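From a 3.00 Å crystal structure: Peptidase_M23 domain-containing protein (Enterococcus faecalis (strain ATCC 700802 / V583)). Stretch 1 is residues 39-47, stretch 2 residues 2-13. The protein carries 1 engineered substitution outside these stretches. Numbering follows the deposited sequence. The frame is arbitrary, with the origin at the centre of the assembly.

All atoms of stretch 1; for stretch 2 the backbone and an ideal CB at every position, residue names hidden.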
ATOM      1  N   GLY A  39     -14.192  -4.380  -0.527  1.00 76.17           N
ATOM      2  CA  GLY A  39     -14.985  -3.568  -1.408  1.00 72.37           C
ATOM      3  C   GLY A  39     -14.876  -2.083  -1.143  1.00 67.89           C
ATOM      4  O   GLY A  39     -15.243  -1.269  -2.006  1.00 72.57           O
ATOM      5  N   THR A  40     -14.400  -1.722   0.042  1.00 67.86           N
ATOM      6  CA  THR A  40     -14.103  -0.336   0.328  1.00 64.12           C
ATOM      7  C   THR A  40     -13.124   0.200  -0.706  1.00 62.96           C
ATOM      8  O   THR A  40     -12.086  -0.401  -0.945  1.00 75.13           O
ATOM      9  CB  THR A  40     -13.529  -0.173   1.714  1.00 66.05           C
ATOM     10  OG1 THR A  40     -14.406  -0.785   2.692  1.00 83.77           O
ATOM     11  CG2 THR A  40     -13.338   1.291   2.003  1.00 63.31           C
ATOM     12  N   PRO A  41     -13.451   1.302  -1.357  1.00 67.13           N
ATOM     13  CA  PRO A  41     -12.540   1.898  -2.337  1.00 79.07           C
ATOM     14  C   PRO A  41     -11.325   2.533  -1.680  1.00 81.19           C
ATOM     15  O   PRO A  41     -11.432   3.259  -0.694  1.00 61.15           O
ATOM     16  CB  PRO A  41     -13.422   2.944  -3.008  1.00 65.41           C
ATOM     17  CG  PRO A  41     -14.500   3.248  -2.011  1.00 59.97           C
ATOM     18  CD  PRO A  41     -14.754   1.987  -1.295  1.00 59.68           C
ATOM     19  N   ILE A  42     -10.162   2.262  -2.272  1.00 80.55           N
ATOM     20  CA  ILE A  42      -8.880   2.754  -1.772  1.00 69.64           C
ATOM     21  C   ILE A  42      -8.563   4.063  -2.488  1.00 70.03           C
ATOM     22  O   ILE A  42      -8.213   4.030  -3.677  1.00 78.27           O
ATOM     23  CB  ILE A  42      -7.742   1.768  -2.065  1.00 75.69           C
ATOM     24  CG1 ILE A  42      -7.970   0.389  -1.439  1.00 69.61           C
ATOM     25  CG2 ILE A  42      -6.409   2.380  -1.688  1.00 87.16           C
ATOM     26  CD1 ILE A  42      -7.289   0.198  -0.161  1.00 91.16           C
ATOM     27  N   PRO A  43      -8.570   5.201  -1.803  1.00 67.59           N
ATOM     28  CA  PRO A  43      -8.145   6.440  -2.458  1.00 69.45           C
ATOM     29  C   PRO A  43      -6.641   6.640  -2.333  1.00 78.37           C
ATOM     30  O   PRO A  43      -6.040   6.417  -1.279  1.00 77.35           O
ATOM     31  CB  PRO A  43      -8.935   7.506  -1.692  1.00 62.22           C
ATOM     32  CG  PRO A  43      -9.145   6.914  -0.331  1.00 57.09           C
ATOM     33  CD  PRO A  43      -9.154   5.437  -0.477  1.00 63.07           C
ATOM     34  N   ALA A  44      -6.025   7.019  -3.455  1.00 79.40           N
ATOM     35  CA  ALA A  44      -4.582   7.203  -3.507  1.00 56.32           C
ATOM     36  C   ALA A  44      -4.157   8.325  -2.571  1.00 65.56           C
ATOM     37  O   ALA A  44      -4.756   9.405  -2.563  1.00 65.81           O
ATOM     38  CB  ALA A  44      -4.146   7.521  -4.928  1.00 55.21           C
ATOM     39  N   GLN A  45      -3.107   8.065  -1.790  1.00 62.64           N
ATOM     40  CA  GLN A  45      -2.640   9.027  -0.799  1.00 66.63           C
ATOM     41  C   GLN A  45      -1.829  10.158  -1.418  1.00 75.82           C
ATOM     42  O   GLN A  45      -1.908  11.304  -0.957  1.00 73.40           O
ATOM     43  CB  GLN A  45      -1.806   8.301   0.246  1.00 68.87           C
ATOM     44  CG  GLN A  45      -2.615   7.320   1.038  1.00 67.02           C
ATOM     45  CD  GLN A  45      -3.864   7.943   1.576  1.00 78.17           C
ATOM     46  OE1 GLN A  45      -3.813   8.808   2.457  1.00 85.68           O
ATOM     47  NE2 GLN A  45      -5.000   7.529   1.041  1.00 76.06           N
ATOM     48  N   TYR A  46      -1.044   9.864  -2.445  1.00 67.64           N
ATOM     49  CA  TYR A  46      -0.213  10.866  -3.085  1.00 64.14           C
ATOM     50  C   TYR A  46      -0.366  10.730  -4.591  1.00 67.10           C
ATOM     51  O   TYR A  46      -0.630   9.631  -5.093  1.00 66.34           O
ATOM     52  CB  TYR A  46       1.254  10.701  -2.646  1.00 67.35           C
ATOM     53  CG  TYR A  46       1.413  10.930  -1.158  1.00 69.11           C
ATOM     54  CD1 TYR A  46       1.267   9.892  -0.251  1.00 67.41           C
ATOM     55  CD2 TYR A  46       1.659  12.196  -0.659  1.00 73.97           C
ATOM     56  CE1 TYR A  46       1.380  10.115   1.112  1.00 71.25           C
ATOM     57  CE2 TYR A  46       1.784  12.425   0.692  1.00 72.79           C
ATOM     58  CZ  TYR A  46       1.637  11.391   1.577  1.00 76.26           C
ATOM     59  OH  TYR A  46       1.751  11.644   2.930  1.00 89.31           O
ATOM     60  N   PRO A  47      -0.237  11.825  -5.334  1.00 73.98           N
ATOM     61  CA  PRO A  47      -0.313  11.734  -6.796  1.00 71.24           C
ATOM     62  C   PRO A  47       0.937  11.104  -7.368  1.00 74.04           C
ATOM     63  O   PRO A  47       2.035  11.252  -6.831  1.00 87.65           O
ATOM     64  CB  PRO A  47      -0.423  13.194  -7.236  1.00 73.70           C
ATOM     65  CG  PRO A  47       0.324  13.918  -6.191  1.00 81.22           C
ATOM     66  CD  PRO A  47       0.021  13.201  -4.891  1.00 85.41           C
ATOM     67  N   UNK A   2       7.102  12.122   8.301  1.00 82.39           N
ATOM     68  CA  UNK A   2       6.731  11.162   7.280  1.00 81.18           C
ATOM     69  C   UNK A   2       6.230  11.840   6.029  1.00 90.49           C
ATOM     70  O   UNK A   2       5.035  12.105   5.899  1.00104.71           O
ATOM     71  CB  UNK A   2       5.666  10.203   7.814  1.00 81.18           C
ATOM     72  N   UNK A   3       7.143  12.118   5.096  1.00 83.71           N
ATOM     73  CA  UNK A   3       6.763  12.914   3.938  1.00 82.78           C
ATOM     74  C   UNK A   3       5.793  12.187   3.029  1.00 76.23           C
ATOM     75  O   UNK A   3       5.149  12.837   2.199  1.00 71.35           O
ATOM     76  CB  UNK A   3       8.009  13.314   3.145  1.00 82.78           C
ATOM     77  N   UNK A   4       5.679  10.862   3.154  1.00 80.72           N
ATOM     78  CA  UNK A   4       4.708  10.112   2.365  1.00 78.55           C
ATOM     79  C   UNK A   4       3.938   9.132   3.238  1.00 65.12           C
ATOM     80  O   UNK A   4       3.454   8.104   2.755  1.00 75.24           O
ATOM     81  CB  UNK A   4       5.406   9.367   1.225  1.00 78.55           C
ATOM     82  N   UNK A   5       3.807   9.456   4.520  1.00106.60           N
ATOM     83  CA  UNK A   5       2.961   8.681   5.403  1.00 80.78           C
ATOM     84  C   UNK A   5       1.555   8.577   4.820  1.00 85.07           C
ATOM     85  O   UNK A   5       1.081   9.500   4.152  1.00100.34           O
ATOM     86  CB  UNK A   5       2.924   9.306   6.799  1.00 80.78           C
ATOM     87  N   UNK A   6       0.873   7.455   5.042  1.00 74.33           N
ATOM     88  CA  UNK A   6      -0.524   7.326   4.600  1.00 64.76           C
ATOM     89  C   UNK A   6      -1.477   8.068   5.518  1.00 73.87           C
ATOM     90  O   UNK A   6      -1.301   8.090   6.741  1.00 90.11           O
ATOM     91  CB  UNK A   6      -0.926   5.852   4.528  1.00 64.76           C
ATOM     92  N   UNK A   7      -2.515   8.660   4.921  1.00 71.69           N
ATOM     93  CA  UNK A   7      -3.529   9.399   5.675  1.00 80.03           C
ATOM     94  C   UNK A   7      -4.927   8.975   5.221  1.00 78.74           C
ATOM     95  O   UNK A   7      -5.767   9.774   4.812  1.00 83.77           O
ATOM     96  CB  UNK A   7      -3.343  10.907   5.499  1.00 80.03           C
ATOM     97  N   UNK A   8      -5.174   7.676   5.299  1.00 71.32           N
ATOM     98  CA  UNK A   8      -6.495   7.155   5.001  1.00 68.60           C
ATOM     99  C   UNK A   8      -7.474   7.654   6.035  1.00 76.85           C
ATOM    100  O   UNK A   8      -7.153   7.744   7.222  1.00 86.51           O
ATOM    101  CB  UNK A   8      -6.489   5.626   4.954  1.00 68.60           C
ATOM    102  N   UNK A   9      -8.667   7.968   5.594  1.00 76.87           N
ATOM    103  CA  UNK A   9      -9.702   8.426   6.487  1.00 80.67           C
ATOM    104  C   UNK A   9     -10.577   7.282   6.919  1.00 71.47           C
ATOM    105  O   UNK A   9     -10.143   6.129   6.999  1.00 90.08           O
ATOM    106  CB  UNK A   9     -10.543   9.519   5.825  1.00 80.67           C
ATOM    107  N   UNK A  10     -11.832   7.600   7.175  1.00 67.10           N
ATOM    108  CA  UNK A  10     -12.796   6.564   7.467  1.00 72.01           C
ATOM    109  C   UNK A  10     -13.163   5.826   6.181  1.00 74.37           C
ATOM    110  O   UNK A  10     -13.080   6.390   5.090  1.00 89.25           O
ATOM    111  CB  UNK A  10     -14.040   7.156   8.132  1.00 72.01           C
ATOM    112  N   UNK A  11     -13.519   4.539   6.270  1.00 82.63           N
ATOM    113  CA  UNK A  11     -13.578   3.679   7.447  1.00 74.27           C
ATOM    114  C   UNK A  11     -12.284   2.943   7.699  1.00 72.71           C
ATOM    115  O   UNK A  11     -12.290   1.974   8.461  1.00 80.30           O
ATOM    116  CB  UNK A  11     -14.717   2.668   7.302  1.00 74.27           C
ATOM    117  N   UNK A  12     -11.202   3.360   7.045  1.00 79.79           N
ATOM    118  CA  UNK A  12      -9.920   2.687   7.235  1.00 84.38           C
ATOM    119  C   UNK A  12      -9.440   2.879   8.664  1.00 78.79           C
ATOM    120  O   UNK A  12      -9.386   4.002   9.167  1.00 76.94           O
ATOM    121  CB  UNK A  12      -8.877   3.211   6.246  1.00 84.38           C
ATOM    122  N   UNK A  13      -9.092   1.782   9.326  1.00 74.08           N
ATOM    123  CA  UNK A  13      -8.537   1.859  10.671  1.00 89.75           C
ATOM    124  C   UNK A  13      -7.215   1.102  10.714  1.00 90.55           C
ATOM    125  O   UNK A  13      -7.146  -0.070  10.329  1.00 95.34           O
ATOM    126  CB  UNK A  13      -9.518   1.297  11.702  1.00 89.75           C
TER

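Position 2 points sideways, and an ideal CB there would find nothing of stretch 1 within 5.5 Å, so almost any residue would fit; it is Gly 2, which opens a type I turn running to position 5. Position 3, also sideways with nothing near its CB, is similarly unconstrained and is Ala 3.

At position 4 the ideal CB lies 4.1 Å from Tyr 46 CE1, beside the ring of Tyr 46. A leucine, methionine or aromatic side chain could cover it. The residue is Phe 4, chi1 m, whose edge is directed at the face of Tyr 46: the centroids are 4.8 Å apart, the planes at 57°, and Phe 4 CD2 is 3.6 Å from Tyr 46 CG.

Position 5 points away, and its backbone does the work: Tyr 46 OH donates a hydrogen bond to the carbonyl O at 2.6 Å. Many side chains would serve; Ala 5 is found, its N weakly bonded to Gly 2 O (3.2 Å) across the turn.

Position 6, with phi -77° and psi 143°, also points away. These angles suit proline among many others, and Pro 6 is present, its CB 4.3 Å from Gln 45 CG.

At position 7 the amide is engaged by the glutamine, N to Gln 45 OE1 being 2.8 Å, a bond available to any residue but proline. CB points sideways, so a polar or aromatic group could reach the tyrosine hydroxyl. His 7 brings its ring edge to it, CE1 lying 3.6 Å from Tyr 46 OH.

Position 8 points sideways, yet a long side chain could reach the groove lined by Ile 42, Pro 43 and Gln 45. Leucine, methionine or an aromatic would suit. Phe 8 spreads one face under the glutamine: Gln 45 CG is 4.2 Å from the ring centroid in a CH-pi contact, and Gln 45 NE2, itself bonded to Pro 43 O, is 3.1 Å from Phe 8 CE1. Ile 42 CG2 lies 4.0 Å from Phe 8 CE1.

Position 9 has room for a CB, so Gly 9 is not demanded by stretch 1. Position 10 is out of reach; Ser 10 makes no contact.

Position 11 follows a cis peptide, which strongly favours proline. Pro 11 places CG 4.0 Å from Thr 40 CG2.

Nothing of stretch 1 lies within 5.5 Å of the ideal CB at position 12, but a large apolar side chain could extend to the strand. Phe 12 does so: CZ lies 3.8 Å from Thr 40 CG2, CE1 3.8 Å from Ile 42 CD1 and CE2 3.8 Å from Pro 43 CD, while Pro 41 O meets the ring edge.

Position 13 is out of reach, and Val 13 makes no contact.

Stretch 2, residues 2-13: GAFAPHFGSPFV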
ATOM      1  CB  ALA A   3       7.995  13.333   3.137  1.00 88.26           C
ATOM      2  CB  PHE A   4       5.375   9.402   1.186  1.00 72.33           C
ATOM      3  CG  PHE A   4       5.821  10.341   0.118  1.00 67.89           C
ATOM      4  CD1 PHE A   4       7.057  10.953   0.191  1.00 63.80           C
ATOM      5  CD2 PHE A   4       4.980  10.661  -0.932  1.00 81.10           C
ATOM      6  CE1 PHE A   4       7.456  11.846  -0.783  1.00 66.34           C
ATOM      7  CE2 PHE A   4       5.379  11.550  -1.917  1.00 75.55           C
ATOM      8  CZ  PHE A   4       6.614  12.142  -1.841  1.00 66.14           C
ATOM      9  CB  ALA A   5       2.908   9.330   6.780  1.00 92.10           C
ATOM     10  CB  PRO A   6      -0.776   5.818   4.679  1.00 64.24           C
ATOM     11  CG  PRO A   6       0.138   5.364   5.793  1.00 77.38           C
ATOM     12  CD  PRO A   6       1.367   6.237   5.711  1.00 73.53           C
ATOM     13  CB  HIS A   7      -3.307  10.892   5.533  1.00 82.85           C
ATOM     14  CG  HIS A   7      -2.000  11.351   6.090  1.00 88.87           C
ATOM     15  ND1 HIS A   7      -0.930  11.689   5.291  1.00 95.00           N
ATOM     16  CD2 HIS A   7      -1.586  11.520   7.366  1.00 91.02           C
ATOM     17  CE1 HIS A   7       0.086  12.055   6.051  1.00 97.87           C
ATOM     18  NE2 HIS A   7      -0.287  11.963   7.314  1.00 99.98           N
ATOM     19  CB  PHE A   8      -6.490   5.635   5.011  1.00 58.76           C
ATOM     20  CG  PHE A   8      -5.724   5.028   3.883  1.00 60.52           C
ATOM     21  CD1 PHE A   8      -6.228   5.045   2.595  1.00 67.67           C
ATOM     22  CD2 PHE A   8      -4.501   4.430   4.113  1.00 65.91           C
ATOM     23  CE1 PHE A   8      -5.529   4.479   1.563  1.00 78.11           C
ATOM     24  CE2 PHE A   8      -3.800   3.856   3.086  1.00 68.33           C
ATOM     25  CZ  PHE A   8      -4.313   3.875   1.812  1.00 75.92           C
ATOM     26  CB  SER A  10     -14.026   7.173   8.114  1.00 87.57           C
ATOM     27  OG  SER A  10     -13.684   7.720   9.367  1.00110.65           O
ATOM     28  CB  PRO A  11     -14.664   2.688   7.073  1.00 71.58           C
ATOM     29  CG  PRO A  11     -14.443   2.486   5.606  1.00 65.03           C
ATOM     30  CD  PRO A  11     -13.930   3.799   5.065  1.00 79.87           C
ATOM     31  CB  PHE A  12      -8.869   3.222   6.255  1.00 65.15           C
ATOM     32  CG  PHE A  12      -9.175   2.934   4.815  1.00 57.58           C
ATOM     33  CD1 PHE A  12      -8.786   1.755   4.234  1.00 57.98           C
ATOM     34  CD2 PHE A  12      -9.857   3.843   4.050  1.00 68.55           C
ATOM     35  CE1 PHE A  12      -9.076   1.498   2.918  1.00 62.75           C
ATOM     36  CE2 PHE A  12     -10.144   3.587   2.733  1.00 73.73           C
ATOM     37  CZ  PHE A  12      -9.756   2.422   2.169  1.00 65.25           C
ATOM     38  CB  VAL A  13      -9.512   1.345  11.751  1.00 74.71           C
ATOM     39  CG1 VAL A  13     -10.079   0.004  11.382  1.00 90.07           C
ATOM     40  CG2 VAL A  13      -8.803   1.272  13.077  1.00 73.28           C
TER
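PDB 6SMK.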